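Local coordinates for protein sulfate adenylyltransferase (Allochromatium vinosum, PDB 4DNX) that catalyses the reaction of sulfate with ATP to give adenosine 5'-phosphosulfate and diphosphate, in the dissimilatory sulfur metabolism of this bacterium, at residues D56-L61 against G159-L164; E88-I93 against G153-S158; T97-R102 against M115-V120. All coordinates share one frame; numbering follows the deposited sequence. Where two conformers were deposited one is given.

Contact 1: residues D56-L61 against G159-L164; sequences DGFMNL and GPIQVL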
# COMPACT_ATOMS: atom_id res chain seq x y z
N ASP A 56 7.42 21.09 6.76
CA ASP A 56 8.05 20.18 7.75
C ASP A 56 7.24 19.80 8.97
O ASP A 56 7.62 18.88 9.69
CB ASP A 56 9.45 20.68 8.19
CG ASP A 56 9.40 21.93 9.00
OD1 ASP A 56 8.32 22.30 9.55
OD2 ASP A 56 10.49 22.55 9.14
N GLY A 57 6.11 20.47 9.17
CA GLY A 57 5.32 20.24 10.37
C GLY A 57 4.27 21.30 10.58
O GLY A 57 3.75 21.87 9.64
N PHE A 58 3.96 21.57 11.85
CA PHE A 58 2.83 22.45 12.17
C PHE A 58 3.29 23.89 12.24
O PHE A 58 4.40 24.16 12.69
CB PHE A 58 2.19 22.02 13.49
CG PHE A 58 1.45 20.69 13.41
CD1 PHE A 58 0.19 20.61 12.79
CD2 PHE A 58 2.02 19.54 13.93
CE1 PHE A 58 -0.48 19.39 12.72
CE2 PHE A 58 1.36 18.30 13.87
CZ PHE A 58 0.10 18.22 13.26
N MET A 59 2.41 24.78 11.81
CA MET A 59 2.71 26.20 11.63
C MET A 59 2.64 26.96 12.93
O MET A 59 1.77 26.71 13.77
CB MET A 59 1.68 26.82 10.67
CG MET A 59 1.77 26.31 9.28
SD MET A 59 0.63 27.20 8.22
CE MET A 59 0.75 26.21 6.72
N ASN A 60 3.51 27.97 13.06
CA ASN A 60 3.28 28.98 14.10
C ASN A 60 2.15 29.95 13.69
O ASN A 60 1.63 29.88 12.53
CB ASN A 60 4.57 29.74 14.45
CG ASN A 60 5.13 30.53 13.28
OD1 ASN A 60 4.42 30.96 12.36
ND2 ASN A 60 6.43 30.78 13.34
N LEU A 61 1.75 30.82 14.61
CA LEU A 61 0.62 31.70 14.35
C LEU A 61 0.90 32.65 13.17
O LEU A 61 0.01 32.88 12.35
CB LEU A 61 0.32 32.53 15.59
CG LEU A 61 -1.07 32.40 16.15
CD1 LEU A 61 -1.27 33.39 17.32
CD2 LEU A 61 -2.15 32.57 15.07
N GLY A 159 6.27 23.44 15.02
CA GLY A 159 7.59 22.82 14.87
C GLY A 159 7.55 21.61 13.96
O GLY A 159 6.44 21.10 13.61
N PRO A 160 8.73 21.10 13.58
CA PRO A 160 8.82 20.02 12.61
C PRO A 160 8.42 18.66 13.23
O PRO A 160 8.60 18.47 14.44
CB PRO A 160 10.32 20.00 12.21
CG PRO A 160 11.01 20.60 13.42
CD PRO A 160 10.06 21.56 14.04
N ILE A 161 7.90 17.75 12.39
CA ILE A 161 7.49 16.44 12.89
C ILE A 161 8.13 15.32 12.08
O ILE A 161 8.55 15.53 10.93
CB ILE A 161 5.91 16.26 12.89
CG1 ILE A 161 5.38 16.23 11.45
CG2 ILE A 161 5.22 17.36 13.75
CD1 ILE A 161 3.82 15.97 11.41
N GLN A 162 8.22 14.15 12.71
CA GLN A 162 8.62 12.86 12.11
C GLN A 162 7.43 11.93 12.34
O GLN A 162 7.06 11.65 13.50
CB GLN A 162 9.88 12.32 12.79
CG GLN A 162 11.08 13.23 12.58
CD GLN A 162 12.23 12.91 13.56
OE1 GLN A 162 12.12 13.09 14.80
NE2 GLN A 162 13.31 12.44 13.02
N VAL A 163 6.87 11.43 11.24
CA VAL A 163 5.64 10.61 11.25
C VAL A 163 5.95 9.12 11.26
O VAL A 163 6.82 8.65 10.48
CB VAL A 163 4.73 11.00 10.07
CG1 VAL A 163 3.47 10.10 10.09
CG2 VAL A 163 4.40 12.52 10.13
N LEU A 164 5.33 8.36 12.17
CA LEU A 164 5.67 6.96 12.41
C LEU A 164 4.71 5.98 11.75
O LEU A 164 5.01 4.79 11.57
CB LEU A 164 5.75 6.68 13.94
CG LEU A 164 6.82 7.52 14.65
CD1 LEU A 164 6.85 7.06 16.12
CD2 LEU A 164 8.20 7.34 14.03
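Gly57 and Phe58 pair antiparallel with Pro160 and Gly159, a short backbone ladder that lays the two-residue strand 57-58 against the long strand 155-163 in the mixed sheet of the N-terminal region. Three hydrogen bonds carry it. Phe58 and Gly159 form the hydrogen-bonded pair: Phe58 N gives to Gly159 O at 3.1 Å, and Gly159 N returns the bond to Phe58 O, straighter at 166°. One step along, Gly57 and Pro160 are the non-hydrogen-bonded pair, with CA atoms 4.2 Å apart; beyond them Ile161 N reaches Asp56 O at 2.9 Å. Gly57 lets the strands come this close: a CB there would run into Gly159 O and Pro160 CA. Gly159 is needed for its own backbone angles, at which a CB would be jammed against the preceding carbonyl oxygen.

On one side of the ladder the Phe58 ring and the Ile161 side chain meet at a slant, CD2 of Phe58 lying 3.9 Å from CG2 of Ile161. Ala40 and Asn43 of helix 38-48 also touch Phe58, Ala44 and Leu47 of that helix touch Ile161, and Met115 packs on both. The Asp56 carboxylate runs alongside the Pro160 ring, its CG 3.9 Å from Pro160 CB. Beyond the strand, Asn60, the N-cap residue of helix 61-70, turns its OD1 to the backbone N of Asp63. This is a short antiparallel beta ladder, followed after a brief link by an N-capped helix, in the mixed sheet of the PUA-like domain.

Contact 2: residues E88-I93 against G153-S158; sequences ESADAI and GRTAIS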
# COMPACT_ATOMS: atom_id res chain seq x y z
N GLU A 88 -6.38 22.26 23.91
CA GLU A 88 -7.01 22.97 25.00
C GLU A 88 -5.94 23.60 25.93
O GLU A 88 -6.08 24.73 26.41
CB GLU A 88 -7.90 21.98 25.75
CG GLU A 88 -8.65 22.59 26.90
CD GLU A 88 -9.49 23.78 26.47
OE1 GLU A 88 -10.09 23.71 25.37
OE2 GLU A 88 -9.53 24.78 27.23
N SER A 89 -4.86 22.86 26.15
CA SER A 89 -3.78 23.33 27.02
C SER A 89 -2.44 22.67 26.67
O SER A 89 -2.42 21.53 26.22
CB SER A 89 -4.15 23.01 28.48
OG SER A 89 -3.03 23.20 29.32
N ALA A 90 -1.34 23.38 26.90
CA ALA A 90 -0.01 22.79 26.71
C ALA A 90 0.64 22.38 28.05
O ALA A 90 1.86 22.16 28.11
CB ALA A 90 0.90 23.75 25.93
N ASP A 91 -0.16 22.28 29.12
CA ASP A 91 0.36 21.93 30.46
C ASP A 91 1.13 20.60 30.56
O ASP A 91 2.17 20.54 31.20
CB ASP A 91 -0.74 21.97 31.54
CG ASP A 91 -1.26 23.38 31.81
OD1 ASP A 91 -0.51 24.35 31.56
OD2 ASP A 91 -2.42 23.51 32.27
N ALA A 92 0.62 19.55 29.91
CA ALA A 92 1.30 18.25 29.91
C ALA A 92 2.69 18.28 29.26
O ALA A 92 3.53 17.45 29.58
CB ALA A 92 0.43 17.18 29.24
N ILE A 93 2.95 19.23 28.37
CA ILE A 93 4.24 19.30 27.70
C ILE A 93 5.00 20.60 28.01
O ILE A 93 5.91 21.00 27.26
CB ILE A 93 4.07 19.14 26.18
CG1 ILE A 93 3.12 20.21 25.64
CG2 ILE A 93 3.60 17.72 25.84
CD1 ILE A 93 3.09 20.33 24.09
N GLY A 153 -9.61 24.12 20.87
CA GLY A 153 -8.81 24.83 21.84
C GLY A 153 -8.03 25.95 21.16
O GLY A 153 -8.07 26.08 19.91
N ARG A 154 -7.27 26.70 21.96
CA ARG A 154 -6.62 27.94 21.51
C ARG A 154 -5.11 27.98 21.74
O ARG A 154 -4.48 29.04 21.57
CB ARG A 154 -7.27 29.16 22.21
CG ARG A 154 -8.76 29.34 21.91
CD ARG A 154 -9.03 29.44 20.40
NE ARG A 154 -10.31 30.12 20.17
CZ ARG A 154 -10.60 31.37 20.51
NH1 ARG A 154 -9.70 32.19 21.09
NH2 ARG A 154 -11.82 31.81 20.24
N THR A 155 -4.50 26.85 22.13
CA THR A 155 -3.06 26.78 22.28
C THR A 155 -2.46 26.11 21.05
O THR A 155 -2.70 24.94 20.80
CB THR A 155 -2.65 25.99 23.56
OG1 THR A 155 -3.20 26.65 24.71
CG2 THR A 155 -1.13 25.95 23.72
N ALA A 156 -1.67 26.86 20.28
CA ALA A 156 -1.04 26.33 19.07
C ALA A 156 0.39 25.89 19.37
O ALA A 156 1.18 26.68 19.92
CB ALA A 156 -1.03 27.40 18.00
N ILE A 157 0.72 24.63 19.05
CA ILE A 157 2.10 24.16 19.19
C ILE A 157 2.65 23.98 17.78
O ILE A 157 1.95 23.46 16.87
CB ILE A 157 2.19 22.88 20.06
CG1 ILE A 157 1.40 21.73 19.45
CG2 ILE A 157 1.60 23.21 21.46
CD1 ILE A 157 1.70 20.36 20.14
N SER A 158 3.89 24.43 17.59
CA SER A 158 4.45 24.47 16.22
C SER A 158 5.86 23.91 16.20
O SER A 158 6.54 23.88 17.25
CB SER A 158 4.44 25.90 15.64
OG SER A 158 5.08 26.83 16.52
O HOH W 1 -7.23 26.70 24.77
O HOH W 2 -5.31 27.91 25.53
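Thr155 points from strand 155-163 at the loop 88-93, and its two branches do different work. From CB, the methyl CG2 stands anti to the backbone N (OG1 itself at chi1 -60°) and meets CB of Ala90 at 3.7 Å, with Ala90 N a little farther off. The other branch, OG1, heads for the loop backbone: it lies 3.9 Å from Glu88 O, too far for a direct bond, and a water 2.6 Å from OG1 spans the gap, though its bond to Glu88 O is long and weak. The same hydroxyl is also hydrogen-bonded to Gln122 OE1, so the water is a second partner. A firmer bridge lies beside it, where another water donates to Glu88 O at 2.8 Å and accepts from Arg154 N.

Arg154 and Thr155 together face Leu87, a classic beta bulge at the start of the long strand in this PUA-like domain, and the loop leaves strand 86-87 just there. Within the loop, Ser89 OG accepts from Asp91 N at 3.0 Å, an ST turn, and Ile93 N closes back on Ala90 O.

Deeper in, CD1 of Ile93 touches both CG2 and CD1 of Ile157, each at 4.2 Å, the two side chains passing at a slant; Ile99 of strand 98-102 lies against both. At the outer end, Gly153 CA comes 3.9 Å from Glu88 OE1; the Glu88 chain is bent at chi2 (55°), which turns CD back. A CB on Gly153 would clash with Glu88 N.

Contact 3: residues T97-R102 against M115-V120; sequences TRIALR and MDVTAV
Ile99 and Met115 form the antiparallel hydrogen-bonded pair of a beta hairpin, Ile99 N to Met115 O at 3.0 Å and Met115 N to Ile99 O at 2.9 Å, both donors close to the line of the carbonyl bond they meet. Arg98 and Asp116 follow as the non-hydrogen-bonded pair, and Val117 N then reaches Thr97 O from above the carbonyl plane, 49° out of it.

Arg98 and Asp116 project on the same side of the sheet and lie alongside one another. CG of Arg98 is anti to its backbone N (chi1 -173°), and the chain runs extended from there to NE. NH1 then meets OD1 of Asp116 at 2.9 Å, a salt bridge that uses the syn side of the carboxylate and lies nearly in the guanidinium plane. Glu27 takes a second salt bridge from NE, and Gln162 OE1 a weak bond from NH2. A methionine in place of Arg98 would probably leave the Asp116 and Glu27 carboxylates without their shared positive partner and loosen the tie between sheet and helix 18-28.

Ile99 and Met115 point to the other face, and Val117, just past the strand, joins them: CD1 of Ile99 meets CG2 of Val117 at 3.7 Å, while CG1 of Ile99 packs on CB of Met115. The Met115 chain extends past CG to put SD 4.0 Å from CD1 of Leu101, with CD2 of Leu101 equally near. Ile157 of strand 155-163 touches both Ile99 and Met115. This is an amphipathic beta hairpin, strands 98-102 and 111-116, with a charged pair on one face and its oily face in the core of the PUA-like domain.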
# COMPACT_ATOMS: atom_id res chain seq x y z
N THR A 97 10.96 20.10 24.83
CA THR A 97 11.30 20.52 23.46
C THR A 97 10.98 19.45 22.42
O THR A 97 11.07 19.71 21.22
CB THR A 97 12.76 20.99 23.29
OG1 THR A 97 13.64 20.03 23.87
CG2 THR A 97 12.98 22.34 23.96
N ARG A 98 10.67 18.25 22.89
CA ARG A 98 10.43 17.09 22.04
C ARG A 98 9.29 16.30 22.71
O ARG A 98 9.36 16.01 23.93
CB ARG A 98 11.70 16.27 21.98
CG ARG A 98 11.69 15.13 21.03
CD ARG A 98 13.16 14.88 20.70
NE ARG A 98 13.31 13.68 19.90
CZ ARG A 98 13.20 13.65 18.58
NH1 ARG A 98 12.94 14.77 17.90
NH2 ARG A 98 13.34 12.51 17.93
N ILE A 99 8.23 16.02 21.93
CA ILE A 99 7.02 15.42 22.49
C ILE A 99 6.47 14.38 21.52
O ILE A 99 6.87 14.37 20.34
CB ILE A 99 5.94 16.50 22.77
CG1 ILE A 99 5.42 17.11 21.45
CG2 ILE A 99 6.51 17.57 23.73
CD1 ILE A 99 4.14 17.98 21.60
N ALA A 100 5.59 13.51 22.00
CA ALA A 100 4.90 12.52 21.14
C ALA A 100 3.49 13.03 20.90
O ALA A 100 2.81 13.50 21.82
CB ALA A 100 4.86 11.14 21.82
N LEU A 101 3.06 12.97 19.64
CA LEU A 101 1.66 13.30 19.26
C LEU A 101 0.89 11.98 19.12
O LEU A 101 1.28 11.12 18.35
CB LEU A 101 1.64 14.06 17.94
CG LEU A 101 2.49 15.34 17.82
CD1 LEU A 101 2.27 16.00 16.48
CD2 LEU A 101 2.22 16.32 19.01
N ARG A 102 -0.20 11.83 19.88
CA ARG A 102 -0.93 10.56 19.96
C ARG A 102 -2.22 10.68 19.15
O ARG A 102 -2.78 11.76 19.06
CB ARG A 102 -1.20 10.20 21.41
CG ARG A 102 0.11 9.71 22.13
CD ARG A 102 -0.12 9.33 23.57
NE ARG A 102 1.08 8.69 24.12
CZ ARG A 102 1.44 7.40 24.01
NH1 ARG A 102 0.73 6.51 23.28
NH2 ARG A 102 2.58 7.00 24.58
N MET A 115 7.43 15.28 17.63
CA MET A 115 7.50 16.69 17.22
C MET A 115 8.56 17.40 18.01
O MET A 115 8.67 17.17 19.22
CB MET A 115 6.14 17.36 17.49
CG MET A 115 6.09 18.80 17.10
SD MET A 115 4.33 19.32 17.31
CE MET A 115 4.49 20.99 16.80
N ASP A 116 9.37 18.22 17.34
CA ASP A 116 10.26 19.16 18.06
C ASP A 116 9.51 20.46 18.17
O ASP A 116 9.22 21.12 17.16
CB ASP A 116 11.60 19.33 17.32
CG ASP A 116 12.40 18.06 17.32
OD1 ASP A 116 12.75 17.60 18.43
OD2 ASP A 116 12.62 17.47 16.24
N VAL A 117 9.16 20.83 19.41
CA VAL A 117 8.33 22.00 19.60
C VAL A 117 9.19 23.27 19.59
O VAL A 117 10.10 23.42 20.44
CB VAL A 117 7.53 21.88 20.91
CG1 VAL A 117 6.75 23.17 21.17
CG2 VAL A 117 6.60 20.67 20.83
N THR A 118 8.96 24.15 18.62
CA THR A 118 9.72 25.41 18.59
C THR A 118 8.94 26.63 19.06
O THR A 118 9.52 27.68 19.31
CB THR A 118 10.41 25.65 17.24
OG1 THR A 118 9.44 25.57 16.19
CG2 THR A 118 11.48 24.55 17.03
N ALA A 119 7.62 26.50 19.19
CA ALA A 119 6.86 27.57 19.83
C ALA A 119 5.55 27.06 20.37
O ALA A 119 5.00 26.07 19.86
CB ALA A 119 6.59 28.71 18.85
N VAL A 120 5.10 27.72 21.42
CA VAL A 120 3.79 27.44 21.99
C VAL A 120 3.12 28.81 22.13
O VAL A 120 3.64 29.69 22.85
CB VAL A 120 3.91 26.77 23.39
CG1 VAL A 120 2.54 26.65 24.04
CG2 VAL A 120 4.60 25.41 23.32

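In the fold
After helix 18-28, strand 33-35 and helix 38-48 the chain enters strand 57-58, whose partner, the end of strand 155-163, comes some hundred residues later; contact 1 closes that wide loop. Contact 2 lies within it, tying the loop after strand 86-87 to the beginning of the same long strand. Contact 3, in the hairpin of strands 98-102 and 111-116, lies inside both, so the three nest and none cross. Contacts 1 and 2 share strand 155-163, and strands 111-116 and 119-122 of contact 3 run beside it: Pro160 O is probably hydrogen-bonded to Asp116 N, and Ser158 O probably to Thr118 N. Together they hold one sheet of the PUA-like domain.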